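Local coordinates for calcium uptake protein 2, mitochondrial (Homo sapiens, PDB 6LB7) that binds calcium through an EF-hand and, as its name suggests, probably helps to regulate calcium uptake into mitochondria, at residues B[36-40]-B[212-216]; B[188-192]-B[237-243]; B[201-207]-B[231-237]; B[222-227]-B[296-300]; B[248-252]-B[315-319]. One frame throughout, in Å; residues are numbered along the deposited sequence.

Contact 1: residues B[36-40]-B[212-216]; sequences SVMFE and LFFTN
Phe213 and Phe214 present their rings to the end of helix 30-38, where the carbonyl oxygen of Met38 is met by both. Met38 O lies 3.3 Å from Phe213 CE2 and 3.4 Å from Phe214 CZ, so two aromatic C-H groups gather at one helix-end oxygen. The neighbouring rings converge because their first torsions differ: Phe213 holds CG anti to the backbone N (chi1 -168°), whereas Phe214 turns CG beside it (chi1 -68°). Phe213 CD2 then lies over one face of the Phe214 ring, towards its rim. This is the close-packed part, and Arg318 of helix 308-320 lies against the Phe214 ring and the CB of Phe213. Phe39 adds a looser touch, Phe213 CZ standing at the edge of the Phe39 ring, 4.3 Å from Phe39 CD1. The solvent side belongs to Glu40. Its aliphatic CG meets the rim of the Phe214 ring at CE1, 3.3 Å away and near the ring plane, and the exposed side chain runs on past the ring in the opposite sense, with the carboxylate plane turned 64° from that of the ring. The segments thereby join helix 30-38 to the turn that follows helix 204-211. No hydrogen bond crosses between them, which implies cohesion from ring edges, a backbone oxygen and the methylene part of an acid.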
# COMPACT_ATOMS: atom_id res chain seq x y z
N SER B 36 20.95 18.56 -0.16
CA SER B 36 19.91 18.27 0.81
C SER B 36 19.50 16.80 0.78
O SER B 36 18.98 16.28 1.78
CB SER B 36 18.70 19.17 0.55
OG SER B 36 17.86 18.64 -0.46
N VAL B 37 19.73 16.11 -0.33
CA VAL B 37 19.38 14.69 -0.39
C VAL B 37 20.48 13.83 0.23
O VAL B 37 20.20 12.83 0.88
CB VAL B 37 19.10 14.32 -1.86
CG1 VAL B 37 19.09 12.82 -2.05
CG2 VAL B 37 17.77 14.94 -2.32
N MET B 38 21.73 14.21 0.03
CA MET B 38 22.83 13.38 0.50
C MET B 38 23.16 13.64 1.96
O MET B 38 23.55 12.71 2.67
CB MET B 38 24.07 13.63 -0.36
CG MET B 38 23.92 13.11 -1.79
SD MET B 38 25.53 12.92 -2.54
CE MET B 38 26.09 14.63 -2.54
N PHE B 39 23.02 14.89 2.42
CA PHE B 39 23.52 15.32 3.73
C PHE B 39 22.39 15.78 4.63
O PHE B 39 21.38 16.30 4.17
CB PHE B 39 24.54 16.45 3.59
CG PHE B 39 25.64 16.16 2.60
CD1 PHE B 39 26.57 15.16 2.86
CD2 PHE B 39 25.77 16.89 1.44
CE1 PHE B 39 27.58 14.88 1.95
CE2 PHE B 39 26.77 16.61 0.53
CZ PHE B 39 27.68 15.61 0.78
N GLU B 40 22.61 15.68 5.93
CA GLU B 40 21.62 16.22 6.88
C GLU B 40 21.94 17.69 7.04
O GLU B 40 21.02 18.46 7.05
CB GLU B 40 21.69 15.52 8.22
CG GLU B 40 21.56 14.04 8.09
CD GLU B 40 21.25 13.41 9.43
OE1 GLU B 40 20.18 13.69 9.94
OE2 GLU B 40 22.11 12.66 9.93
N LEU B 212 24.58 3.35 6.99
CA LEU B 212 24.37 3.80 8.35
C LEU B 212 24.40 5.32 8.47
O LEU B 212 24.34 5.85 9.58
CB LEU B 212 25.44 3.19 9.28
CG LEU B 212 25.37 1.67 9.45
CD1 LEU B 212 26.62 1.14 10.14
CD2 LEU B 212 24.13 1.33 10.24
N PHE B 213 24.49 6.03 7.35
CA PHE B 213 24.73 7.47 7.40
C PHE B 213 23.61 8.23 8.11
O PHE B 213 23.88 9.24 8.77
CB PHE B 213 24.92 8.00 5.99
CG PHE B 213 25.46 9.40 5.94
CD1 PHE B 213 26.75 9.67 6.33
CD2 PHE B 213 24.67 10.44 5.47
CE1 PHE B 213 27.24 10.96 6.28
CE2 PHE B 213 25.17 11.73 5.42
CZ PHE B 213 26.45 11.99 5.81
N PHE B 214 22.36 7.77 7.99
CA PHE B 214 21.24 8.43 8.64
C PHE B 214 20.77 7.71 9.90
O PHE B 214 19.64 7.92 10.36
CB PHE B 214 20.08 8.59 7.65
CG PHE B 214 20.38 9.55 6.54
CD1 PHE B 214 20.46 10.91 6.78
CD2 PHE B 214 20.62 9.09 5.25
CE1 PHE B 214 20.75 11.81 5.76
CE2 PHE B 214 20.91 9.97 4.22
CZ PHE B 214 20.99 11.34 4.47
N THR B 215 21.62 6.85 10.47
CA THR B 215 21.26 6.01 11.61
C THR B 215 21.94 6.55 12.86
O THR B 215 23.17 6.48 12.98
CB THR B 215 21.68 4.57 11.36
OG1 THR B 215 20.89 4.03 10.29
CG2 THR B 215 21.48 3.74 12.63
N ASN B 216 21.14 7.04 13.80
CA ASN B 216 21.60 7.60 15.06
C ASN B 216 20.79 7.03 16.22
O ASN B 216 20.43 7.73 17.16
CB ASN B 216 21.52 9.13 15.02
CG ASN B 216 22.30 9.79 16.13
OD1 ASN B 216 23.40 9.37 16.48
ND2 ASN B 216 21.74 10.86 16.68

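Contact 2: residues B[188-192]-B[237-243]; sequences QEMEF and ISLDEFK
With CG anti to the backbone N in both Phe192 (chi1 -179°) and Leu239, the phenyl ring and the isobutyl group swing into each other across the gap between two helices. Leu239 CD1 comes over one face of the Phe192 ring in a CH-pi contact, 3.9 Å from the ring centroid and only 3.4 Å from CG of Phe192. Phe242 takes the same first torsion and slides past Phe192 in the opposite direction, its CB 3.7 Å from Phe192 CD2; the two ring planes meet obliquely at 54°. The CE1 corner of Phe242 points instead at the helix backbone, 3.5 Å from Gln188 O, while Trp210 meets this ring edge-to-face. Helix 239-249 starts here with a capping box: Ser238 OG accepts from Glu241 N, and Glu241 OE1 accepts from Ser238 N. The short helical segments cross at 120°, joining this capped start to helix 173-196, which follows the strand paired with the calcium-loop strand 115-116. At the partly exposed side, the extended chains of Glu189 and Lys243 cross, and Lys243 NZ forms a salt bridge to Glu189 OE2 at 2.9 Å, using the anti lone pair of that oxygen. Glu189 OE1 has a second cation, Arg74. Deeper in, Gln188 OE1 rests against the methylene chain of Lys243, 3.6 Å from Lys243 CG.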
# COMPACT_ATOMS: atom_id res chain seq x y z
N GLN B 188 22.06 7.87 -7.01
CA GLN B 188 22.90 6.74 -6.65
C GLN B 188 24.33 6.94 -7.16
O GLN B 188 25.30 6.67 -6.44
CB GLN B 188 22.32 5.43 -7.20
CG GLN B 188 20.89 5.06 -6.73
CD GLN B 188 20.11 4.24 -7.75
OE1 GLN B 188 20.58 3.94 -8.78
NE2 GLN B 188 18.93 3.86 -7.46
N GLU B 189 24.56 7.50 -8.34
CA GLU B 189 25.94 7.68 -8.78
C GLU B 189 26.66 8.70 -7.92
O GLU B 189 27.85 8.55 -7.62
CB GLU B 189 25.97 8.09 -10.26
CG GLU B 189 25.57 6.96 -11.21
CD GLU B 189 25.54 7.36 -12.67
OE1 GLU B 189 25.74 8.55 -12.98
OE2 GLU B 189 25.29 6.47 -13.50
N MET B 190 25.96 9.75 -7.52
CA MET B 190 26.62 10.77 -6.71
C MET B 190 26.96 10.24 -5.32
O MET B 190 28.06 10.45 -4.81
CB MET B 190 25.74 11.99 -6.64
CG MET B 190 26.38 13.16 -5.99
SD MET B 190 25.38 14.61 -6.32
CE MET B 190 26.61 15.87 -6.05
N GLU B 191 26.01 9.53 -4.69
CA GLU B 191 26.29 8.93 -3.39
C GLU B 191 27.38 7.87 -3.50
O GLU B 191 28.23 7.75 -2.61
CB GLU B 191 25.01 8.35 -2.79
CG GLU B 191 24.03 9.44 -2.37
CD GLU B 191 22.89 8.93 -1.53
OE1 GLU B 191 22.44 7.77 -1.74
OE2 GLU B 191 22.45 9.68 -0.63
N PHE B 192 27.38 7.09 -4.57
CA PHE B 192 28.44 6.10 -4.73
C PHE B 192 29.82 6.74 -4.63
O PHE B 192 30.67 6.29 -3.87
CB PHE B 192 28.31 5.38 -6.06
CG PHE B 192 29.37 4.31 -6.26
CD1 PHE B 192 30.55 4.60 -6.93
CD2 PHE B 192 29.17 3.03 -5.76
CE1 PHE B 192 31.52 3.62 -7.11
CE2 PHE B 192 30.12 2.05 -5.94
CZ PHE B 192 31.30 2.34 -6.61
N ILE B 237 32.71 -3.37 -3.85
CA ILE B 237 31.39 -3.29 -4.45
C ILE B 237 31.43 -2.36 -5.66
O ILE B 237 31.95 -1.24 -5.57
CB ILE B 237 30.36 -2.80 -3.42
CG1 ILE B 237 30.16 -3.87 -2.33
CG2 ILE B 237 29.06 -2.39 -4.10
CD1 ILE B 237 30.08 -3.31 -0.94
N SER B 238 30.88 -2.81 -6.78
CA SER B 238 30.82 -1.99 -7.98
C SER B 238 29.63 -1.03 -7.94
O SER B 238 28.68 -1.19 -7.17
CB SER B 238 30.72 -2.86 -9.23
OG SER B 238 29.43 -3.45 -9.34
N LEU B 239 29.68 -0.04 -8.83
CA LEU B 239 28.54 0.86 -8.97
C LEU B 239 27.26 0.09 -9.31
O LEU B 239 26.19 0.35 -8.74
CB LEU B 239 28.84 1.91 -10.05
CG LEU B 239 27.77 2.95 -10.34
CD1 LEU B 239 27.46 3.75 -9.07
CD2 LEU B 239 28.26 3.87 -11.45
N ASP B 240 27.35 -0.86 -10.24
CA ASP B 240 26.16 -1.63 -10.61
C ASP B 240 25.61 -2.41 -9.43
O ASP B 240 24.40 -2.49 -9.24
CB ASP B 240 26.46 -2.57 -11.78
CG ASP B 240 26.48 -1.85 -13.13
OD1 ASP B 240 25.89 -0.76 -13.20
OD2 ASP B 240 27.07 -2.38 -14.09
N GLU B 241 26.49 -3.03 -8.63
CA GLU B 241 26.02 -3.74 -7.45
C GLU B 241 25.40 -2.77 -6.45
O GLU B 241 24.41 -3.09 -5.79
CB GLU B 241 27.18 -4.52 -6.81
CG GLU B 241 27.69 -5.65 -7.71
CD GLU B 241 29.00 -6.29 -7.23
OE1 GLU B 241 29.76 -5.66 -6.45
OE2 GLU B 241 29.28 -7.43 -7.65
N PHE B 242 25.98 -1.57 -6.32
CA PHE B 242 25.40 -0.57 -5.44
C PHE B 242 24.03 -0.15 -5.94
O PHE B 242 23.07 -0.05 -5.16
CB PHE B 242 26.34 0.63 -5.32
CG PHE B 242 25.80 1.74 -4.46
CD1 PHE B 242 25.43 2.94 -5.03
CD2 PHE B 242 25.70 1.58 -3.08
CE1 PHE B 242 24.96 3.97 -4.26
CE2 PHE B 242 25.22 2.61 -2.28
CZ PHE B 242 24.85 3.81 -2.86
N LYS B 243 23.90 0.10 -7.25
CA LYS B 243 22.62 0.50 -7.81
C LYS B 243 21.54 -0.55 -7.55
O LYS B 243 20.39 -0.20 -7.26
CB LYS B 243 22.74 0.76 -9.33
CG LYS B 243 23.48 2.02 -9.70
CD LYS B 243 23.67 2.16 -11.23
CE LYS B 243 24.28 3.50 -11.55
NZ LYS B 243 24.47 3.75 -13.00

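Contact 3: residues B[201-207]-B[231-237]; sequences FMRKEDF and LSAGESI
Met202 and Ile237 form a single antiparallel hydrogen-bonded pair, with Met202 N giving to Ile237 O at 2.9 Å and Ile237 N giving to Met202 O at 2.7 Å, the second bond almost straight (179°) and both in the carbonyl planes. Such a bridge, each partner just ahead of a helix, resembles the one that couples the two loops of an EF-hand pair. On the inner side, Ile237 CD1 wedges between helix residues, 3.6 Å from Phe207 CB and 3.9 Å from Lys204 CA, crossing the Phe207 side chain at about a right angle. On the outer side, Phe201 CB touches Ser236 OG at 3.2 Å. Lys204 leaves the first turn of helix 204-211 fully extended and passes through the curve of loop 231-237: its CE lies 3.7 Å from Glu235 O, and its ammonium group forms a salt bridge with Asp292 on helix 288-298. An alanine at Lys204 is likely to deprive Asp292 of this cation and to open a gap along the inside of the loop. Leu231 closes the far end, its CD1 3.7 Å from Lys204 O. Arg203 turns away from the loop to grip Asp206 side-on and to pair with Glu205. The chemistry thus divides in two: backbone bonds fix the bridge at one end, whereas across the exposed turn the Lys204 chain makes loose contacts, with no hydrogen bond between the two segments there.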
# COMPACT_ATOMS: atom_id res chain seq x y z
N PHE B 201 35.75 1.55 -6.84
CA PHE B 201 34.94 0.56 -6.15
C PHE B 201 34.73 1.03 -4.72
O PHE B 201 35.55 1.76 -4.17
CB PHE B 201 35.60 -0.84 -6.18
CG PHE B 201 35.65 -1.42 -7.57
CD1 PHE B 201 34.61 -2.23 -8.04
CD2 PHE B 201 36.70 -1.12 -8.43
CE1 PHE B 201 34.63 -2.75 -9.32
CE2 PHE B 201 36.72 -1.63 -9.72
CZ PHE B 201 35.69 -2.44 -10.17
N MET B 202 33.57 0.65 -4.18
CA MET B 202 33.20 0.93 -2.80
C MET B 202 33.77 -0.19 -1.94
O MET B 202 33.48 -1.36 -2.19
CB MET B 202 31.68 0.98 -2.67
CG MET B 202 31.09 1.96 -1.72
SD MET B 202 29.28 1.84 -1.93
CE MET B 202 28.84 3.56 -1.85
N ARG B 203 34.58 0.15 -0.95
CA ARG B 203 34.93 -0.90 -0.00
C ARG B 203 33.68 -1.31 0.77
O ARG B 203 32.72 -0.55 0.88
CB ARG B 203 36.04 -0.45 0.94
CG ARG B 203 37.27 0.02 0.18
CD ARG B 203 38.31 0.52 1.16
NE ARG B 203 37.64 1.37 2.12
CZ ARG B 203 38.21 1.84 3.21
NH1 ARG B 203 39.48 1.54 3.49
NH2 ARG B 203 37.49 2.60 4.03
N LYS B 204 33.70 -2.54 1.29
CA LYS B 204 32.57 -2.99 2.09
C LYS B 204 32.28 -2.03 3.23
O LYS B 204 31.12 -1.75 3.53
CB LYS B 204 32.81 -4.40 2.63
CG LYS B 204 32.56 -5.47 1.58
CD LYS B 204 32.98 -6.84 2.11
CE LYS B 204 32.62 -7.96 1.17
NZ LYS B 204 33.05 -9.31 1.73
N GLU B 205 33.31 -1.47 3.87
CA GLU B 205 33.00 -0.53 4.93
C GLU B 205 32.57 0.84 4.41
O GLU B 205 31.92 1.58 5.15
CB GLU B 205 34.18 -0.38 5.91
CG GLU B 205 35.38 0.37 5.42
CD GLU B 205 36.39 0.62 6.55
OE1 GLU B 205 36.36 -0.12 7.55
OE2 GLU B 205 37.21 1.55 6.43
N ASP B 206 32.93 1.21 3.16
CA ASP B 206 32.35 2.42 2.56
C ASP B 206 30.85 2.24 2.33
O ASP B 206 30.07 3.17 2.53
CB ASP B 206 33.01 2.76 1.21
CG ASP B 206 34.52 2.93 1.28
OD1 ASP B 206 35.06 3.34 2.31
OD2 ASP B 206 35.20 2.67 0.25
N PHE B 207 30.44 1.06 1.87
CA PHE B 207 29.01 0.78 1.72
C PHE B 207 28.32 0.79 3.09
O PHE B 207 27.20 1.29 3.23
CB PHE B 207 28.83 -0.56 1.01
CG PHE B 207 27.41 -1.03 0.94
CD1 PHE B 207 26.52 -0.45 0.05
CD2 PHE B 207 26.95 -2.03 1.78
CE1 PHE B 207 25.19 -0.86 -0.01
CE2 PHE B 207 25.62 -2.44 1.75
CZ PHE B 207 24.75 -1.86 0.84
N LEU B 231 34.08 -6.72 8.89
CA LEU B 231 34.04 -6.47 7.46
C LEU B 231 35.43 -6.74 6.91
O LEU B 231 36.34 -5.91 7.04
CB LEU B 231 33.57 -5.05 7.15
CG LEU B 231 32.07 -4.93 7.29
CD1 LEU B 231 31.57 -3.64 6.64
CD2 LEU B 231 31.40 -6.15 6.67
N SER B 232 35.58 -7.91 6.31
CA SER B 232 36.82 -8.26 5.64
C SER B 232 37.16 -7.21 4.59
O SER B 232 36.33 -6.39 4.19
CB SER B 232 36.69 -9.63 4.99
OG SER B 232 35.94 -10.50 5.83
N ALA B 233 38.41 -7.24 4.15
CA ALA B 233 38.79 -6.51 2.95
C ALA B 233 38.50 -7.34 1.70
O ALA B 233 39.33 -7.45 0.80
CB ALA B 233 40.25 -6.10 3.02
N GLY B 234 37.30 -7.94 1.65
CA GLY B 234 36.93 -8.87 0.60
C GLY B 234 36.73 -8.24 -0.77
O GLY B 234 37.50 -7.38 -1.19
N GLU B 235 35.69 -8.68 -1.48
CA GLU B 235 35.40 -8.17 -2.82
C GLU B 235 34.69 -6.82 -2.70
O GLU B 235 33.55 -6.74 -2.23
CB GLU B 235 34.55 -9.18 -3.59
CG GLU B 235 33.73 -8.58 -4.74
CD GLU B 235 34.55 -8.36 -5.99
OE1 GLU B 235 34.12 -7.54 -6.84
OE2 GLU B 235 35.62 -9.00 -6.14
N SER B 236 35.36 -5.77 -3.16
CA SER B 236 34.77 -4.44 -3.14
C SER B 236 33.55 -4.38 -4.07
O SER B 236 33.36 -5.23 -4.95
CB SER B 236 35.83 -3.42 -3.54
OG SER B 236 36.28 -3.69 -4.85
N ILE B 237 32.71 -3.37 -3.85
CA ILE B 237 31.39 -3.29 -4.45
C ILE B 237 31.43 -2.36 -5.66
O ILE B 237 31.95 -1.24 -5.57
CB ILE B 237 30.36 -2.80 -3.42
CG1 ILE B 237 30.16 -3.87 -2.33
CG2 ILE B 237 29.06 -2.39 -4.10
CD1 ILE B 237 30.08 -3.31 -0.94

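Contact 4: residues B[222-227]-B[296-300]; sequences IYWKNV and KIFDL
Ile222 opens the contact at its exposed end, where its CG2 meets Leu300 CD2 at 3.7 Å. Tyr223 follows with its ring: Phe298 CE2 sits 3.9 Å above one face, displaced towards the rim, and the two planes are inclined by 51°, while Leu300 CD1 comes to the ring edge. One turn on, Asn226 turns CG beside its backbone N (chi1 -72°), aiming the amide at the end of helix 288-298. Its ND2 gives a 2.9 Å hydrogen bond to Ile297 O, which lies near the amide plane although the donor stands 49° above the carbonyl plane; OD1 accepts from Lys230. A leucine in place of Asn226 would probably leave Ile297 O without this donor and Lys230 without this acceptor. Val227 ends the series, its CG2 lying alongside Ile297 CG1 at 4.0 Å. Past Phe298 the chain enters an acidic loop, where Asp299 OD1 accepts from Gly302 N, a pattern consistent with the start of an EF-hand loop.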
# COMPACT_ATOMS: atom_id res chain seq x y z
N ILE B 222 26.65 -1.12 18.19
CA ILE B 222 26.81 -2.52 17.82
C ILE B 222 27.02 -2.67 16.32
O ILE B 222 27.83 -3.49 15.87
CB ILE B 222 25.58 -3.32 18.30
CG1 ILE B 222 25.47 -3.28 19.83
CG2 ILE B 222 25.65 -4.75 17.78
CD1 ILE B 222 24.22 -3.96 20.37
N TYR B 223 26.25 -1.92 15.51
CA TYR B 223 26.45 -1.93 14.07
C TYR B 223 27.88 -1.56 13.72
O TYR B 223 28.53 -2.25 12.92
CB TYR B 223 25.49 -0.94 13.39
CG TYR B 223 24.05 -1.12 13.79
CD1 TYR B 223 23.55 -2.38 14.14
CD2 TYR B 223 23.18 -0.03 13.82
CE1 TYR B 223 22.23 -2.54 14.52
CE2 TYR B 223 21.86 -0.19 14.18
CZ TYR B 223 21.39 -1.44 14.54
OH TYR B 223 20.07 -1.56 14.91
N TRP B 224 28.37 -0.46 14.29
CA TRP B 224 29.68 0.05 13.93
C TRP B 224 30.81 -0.83 14.45
O TRP B 224 31.86 -0.92 13.81
CB TRP B 224 29.85 1.49 14.43
CG TRP B 224 29.20 2.46 13.50
CD1 TRP B 224 28.04 3.16 13.71
CD2 TRP B 224 29.65 2.82 12.19
NE1 TRP B 224 27.76 3.94 12.61
CE2 TRP B 224 28.73 3.75 11.67
CE3 TRP B 224 30.75 2.44 11.41
CZ2 TRP B 224 28.88 4.31 10.40
CZ3 TRP B 224 30.89 3.00 10.15
CH2 TRP B 224 29.97 3.93 9.66
N LYS B 225 30.61 -1.47 15.60
CA LYS B 225 31.61 -2.44 16.03
C LYS B 225 31.74 -3.57 15.01
O LYS B 225 32.85 -3.99 14.67
CB LYS B 225 31.25 -2.98 17.42
CG LYS B 225 32.29 -3.92 18.01
CD LYS B 225 31.95 -4.31 19.44
CE LYS B 225 32.90 -5.40 19.96
NZ LYS B 225 34.35 -5.07 19.75
N ASN B 226 30.61 -4.04 14.47
CA ASN B 226 30.64 -5.09 13.46
C ASN B 226 31.31 -4.60 12.18
O ASN B 226 32.02 -5.37 11.52
CB ASN B 226 29.23 -5.58 13.15
CG ASN B 226 28.65 -6.42 14.27
OD1 ASN B 226 29.39 -6.95 15.08
ND2 ASN B 226 27.34 -6.53 14.32
N VAL B 227 31.07 -3.35 11.79
CA VAL B 227 31.73 -2.81 10.61
C VAL B 227 33.24 -2.86 10.78
O VAL B 227 33.97 -3.34 9.90
CB VAL B 227 31.25 -1.37 10.32
CG1 VAL B 227 32.10 -0.76 9.20
CG2 VAL B 227 29.77 -1.33 9.95
N LYS B 296 27.10 -9.48 8.09
CA LYS B 296 28.11 -9.16 9.09
C LYS B 296 27.66 -8.03 10.00
O LYS B 296 27.96 -8.03 11.20
CB LYS B 296 29.45 -8.81 8.44
CG LYS B 296 30.10 -9.94 7.65
CD LYS B 296 30.86 -10.90 8.54
CE LYS B 296 31.77 -11.81 7.71
NZ LYS B 296 32.76 -11.02 6.92
N ILE B 297 26.95 -7.04 9.46
CA ILE B 297 26.53 -5.90 10.28
C ILE B 297 25.35 -6.26 11.18
O ILE B 297 25.29 -5.84 12.34
CB ILE B 297 26.18 -4.69 9.40
CG1 ILE B 297 27.39 -4.21 8.57
CG2 ILE B 297 25.64 -3.54 10.26
CD1 ILE B 297 27.00 -3.14 7.53
N PHE B 298 24.36 -6.99 10.65
CA PHE B 298 23.10 -7.18 11.34
C PHE B 298 22.87 -8.62 11.81
O PHE B 298 21.76 -8.95 12.22
CB PHE B 298 21.94 -6.71 10.45
CG PHE B 298 21.98 -5.23 10.10
CD1 PHE B 298 22.50 -4.81 8.88
CD2 PHE B 298 21.50 -4.28 10.99
CE1 PHE B 298 22.55 -3.46 8.55
CE2 PHE B 298 21.54 -2.92 10.66
CZ PHE B 298 22.06 -2.52 9.44
N ASP B 299 23.87 -9.49 11.76
CA ASP B 299 23.77 -10.75 12.51
C ASP B 299 24.25 -10.43 13.91
O ASP B 299 25.45 -10.41 14.20
CB ASP B 299 24.58 -11.88 11.87
CG ASP B 299 24.64 -13.14 12.77
OD1 ASP B 299 23.90 -13.22 13.77
OD2 ASP B 299 25.42 -14.06 12.45
N LEU B 300 23.29 -10.12 14.79
CA LEU B 300 23.57 -9.59 16.11
C LEU B 300 23.66 -10.67 17.19
O LEU B 300 24.06 -10.35 18.31
CB LEU B 300 22.50 -8.57 16.51
CG LEU B 300 22.35 -7.34 15.60
CD1 LEU B 300 21.42 -6.32 16.23
CD2 LEU B 300 23.69 -6.70 15.25

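Contact 5: residues B[248-252]-B[315-319]; sequences FTTHL and LKNRM
Leu315 drives its CD1 methyl into a hollow formed by Leu252 and Phe248, at the sharp turn between helices 239-249 and 252-264. Helix 308-320, which carries Leu315, follows an acidic loop after helix 288-298, a helix-loop-helix consistent with an EF-hand, so the contact packs the exit helix of that unit against a helix junction. One wall of the hollow is Leu252 CD2, only 3.5 Å from Leu315 CD1 and tighter than ordinary van der Waals contact. The other is the Phe248 ring, whose CE2 lies 3.8 Å from the same methyl; that side chain crosses Leu315 at about a right angle. The fit is reciprocal: Leu252 sends its second methyl, CD1, into the dip between consecutive turns of helix 308-320, 3.7 Å from Leu315 CB and 3.8 Å from Met319 CG. Thr249 supplies a smaller bump against the other branch of Leu315, its CG2 lying 4.2 Å from Leu315 CD2. Met319 is folded back at two bonds (chi2 -51°, chi3 -65°), which curls the thioether over the end of helix 239-249 instead of letting it run straight. The sulfur thereby rests against the Thr249 side chain, whose hydroxyl is hydrogen-bonded to Cys246 O, and the terminal methyl lies near the Thr249 carbonyl oxygen. Met319 SD is 3.5 Å from Thr249 OG1, and Met319 CE is 3.9 Å from Thr249 O.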
# COMPACT_ATOMS: atom_id res chain seq x y z
N PHE B 248 16.58 -2.09 -4.58
CA PHE B 248 15.91 -2.94 -3.59
C PHE B 248 15.33 -2.12 -2.43
O PHE B 248 14.28 -2.48 -1.88
CB PHE B 248 16.89 -4.01 -3.08
CG PHE B 248 16.61 -4.49 -1.67
CD1 PHE B 248 15.68 -5.49 -1.44
CD2 PHE B 248 17.30 -3.95 -0.58
CE1 PHE B 248 15.41 -5.93 -0.13
CE2 PHE B 248 17.05 -4.39 0.72
CZ PHE B 248 16.10 -5.40 0.93
N THR B 249 15.97 -1.01 -2.05
CA THR B 249 15.41 -0.22 -0.95
C THR B 249 14.06 0.42 -1.31
O THR B 249 13.33 0.82 -0.41
CB THR B 249 16.38 0.88 -0.50
OG1 THR B 249 16.50 1.87 -1.53
CG2 THR B 249 17.76 0.28 -0.17
N THR B 250 13.71 0.51 -2.60
CA THR B 250 12.40 1.08 -2.94
C THR B 250 11.29 0.03 -2.92
O THR B 250 10.12 0.39 -3.11
CB THR B 250 12.43 1.78 -4.32
OG1 THR B 250 12.70 0.83 -5.36
CG2 THR B 250 13.49 2.89 -4.37
N HIS B 251 11.62 -1.23 -2.64
CA HIS B 251 10.65 -2.31 -2.50
C HIS B 251 10.54 -2.80 -1.07
O HIS B 251 10.29 -3.99 -0.84
CB HIS B 251 10.99 -3.47 -3.43
CG HIS B 251 10.96 -3.10 -4.87
ND1 HIS B 251 9.82 -3.22 -5.63
CD2 HIS B 251 11.90 -2.56 -5.68
CE1 HIS B 251 10.08 -2.81 -6.86
NE2 HIS B 251 11.33 -2.41 -6.92
N LEU B 252 10.72 -1.91 -0.10
CA LEU B 252 10.74 -2.30 1.31
C LEU B 252 9.38 -2.75 1.81
O LEU B 252 9.31 -3.47 2.82
CB LEU B 252 11.20 -1.15 2.19
CG LEU B 252 12.66 -0.74 2.08
CD1 LEU B 252 13.03 0.24 3.20
CD2 LEU B 252 13.53 -1.97 2.10
N LEU B 315 17.26 0.63 7.05
CA LEU B 315 16.78 0.88 5.70
C LEU B 315 15.76 2.01 5.69
O LEU B 315 15.77 2.86 4.79
CB LEU B 315 16.15 -0.39 5.12
CG LEU B 315 17.12 -1.50 4.72
CD1 LEU B 315 16.37 -2.61 4.01
CD2 LEU B 315 18.22 -0.94 3.85
N LYS B 316 14.86 2.02 6.68
CA LYS B 316 13.91 3.11 6.79
C LYS B 316 14.60 4.42 7.15
O LYS B 316 14.18 5.47 6.67
CB LYS B 316 12.81 2.75 7.79
CG LYS B 316 11.79 1.75 7.22
CD LYS B 316 10.66 1.45 8.22
CE LYS B 316 10.88 0.12 8.93
NZ LYS B 316 10.64 0.17 10.41
N ASN B 317 15.66 4.39 7.96
CA ASN B 317 16.48 5.60 8.11
C ASN B 317 16.96 6.10 6.75
O ASN B 317 16.89 7.29 6.45
CB ASN B 317 17.69 5.36 9.03
CG ASN B 317 17.33 4.93 10.46
OD1 ASN B 317 18.09 4.20 11.10
ND2 ASN B 317 16.19 5.40 10.98
N ARG B 318 17.50 5.19 5.91
CA ARG B 318 18.01 5.59 4.60
C ARG B 318 16.93 6.26 3.78
O ARG B 318 17.10 7.39 3.29
CB ARG B 318 18.55 4.39 3.82
CG ARG B 318 19.98 3.90 4.10
CD ARG B 318 21.12 4.89 3.76
NE ARG B 318 20.83 5.86 2.71
CZ ARG B 318 21.63 6.87 2.38
NH1 ARG B 318 22.79 7.06 3.01
NH2 ARG B 318 21.27 7.71 1.41
N MET B 319 15.78 5.59 3.63
CA MET B 319 14.72 6.07 2.75
C MET B 319 14.22 7.44 3.17
O MET B 319 13.95 8.30 2.32
CB MET B 319 13.58 5.06 2.73
CG MET B 319 14.04 3.74 2.15
SD MET B 319 14.86 4.09 0.59
CE MET B 319 13.46 4.73 -0.34

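How the contacts relate
Contacts 2, 3 and 4 are spatial neighbours: contacts 2 and 3, whose centres lie 12 Å apart, share Ile237, and contact 4 stands 14 Å from contact 3, touching it through Leu231 and Lys296. Along the chain contact 3 falls within the span of contact 2, contact 4 alternates with both, and contact 5 opens after contact 2 closes. Contacts 2 and 5 both use helix 239-249. Contact 1, the earliest to open, meets contact 2 through Met38 and contact 5 through Arg318, which also forms a salt bridge to Glu191. Helix 30-38 is thus tied to the C-terminal helices both directly, at the 212-216 turn, and through helix 173-196, connecting the calcium-binding half with the EF-hand-like remainder.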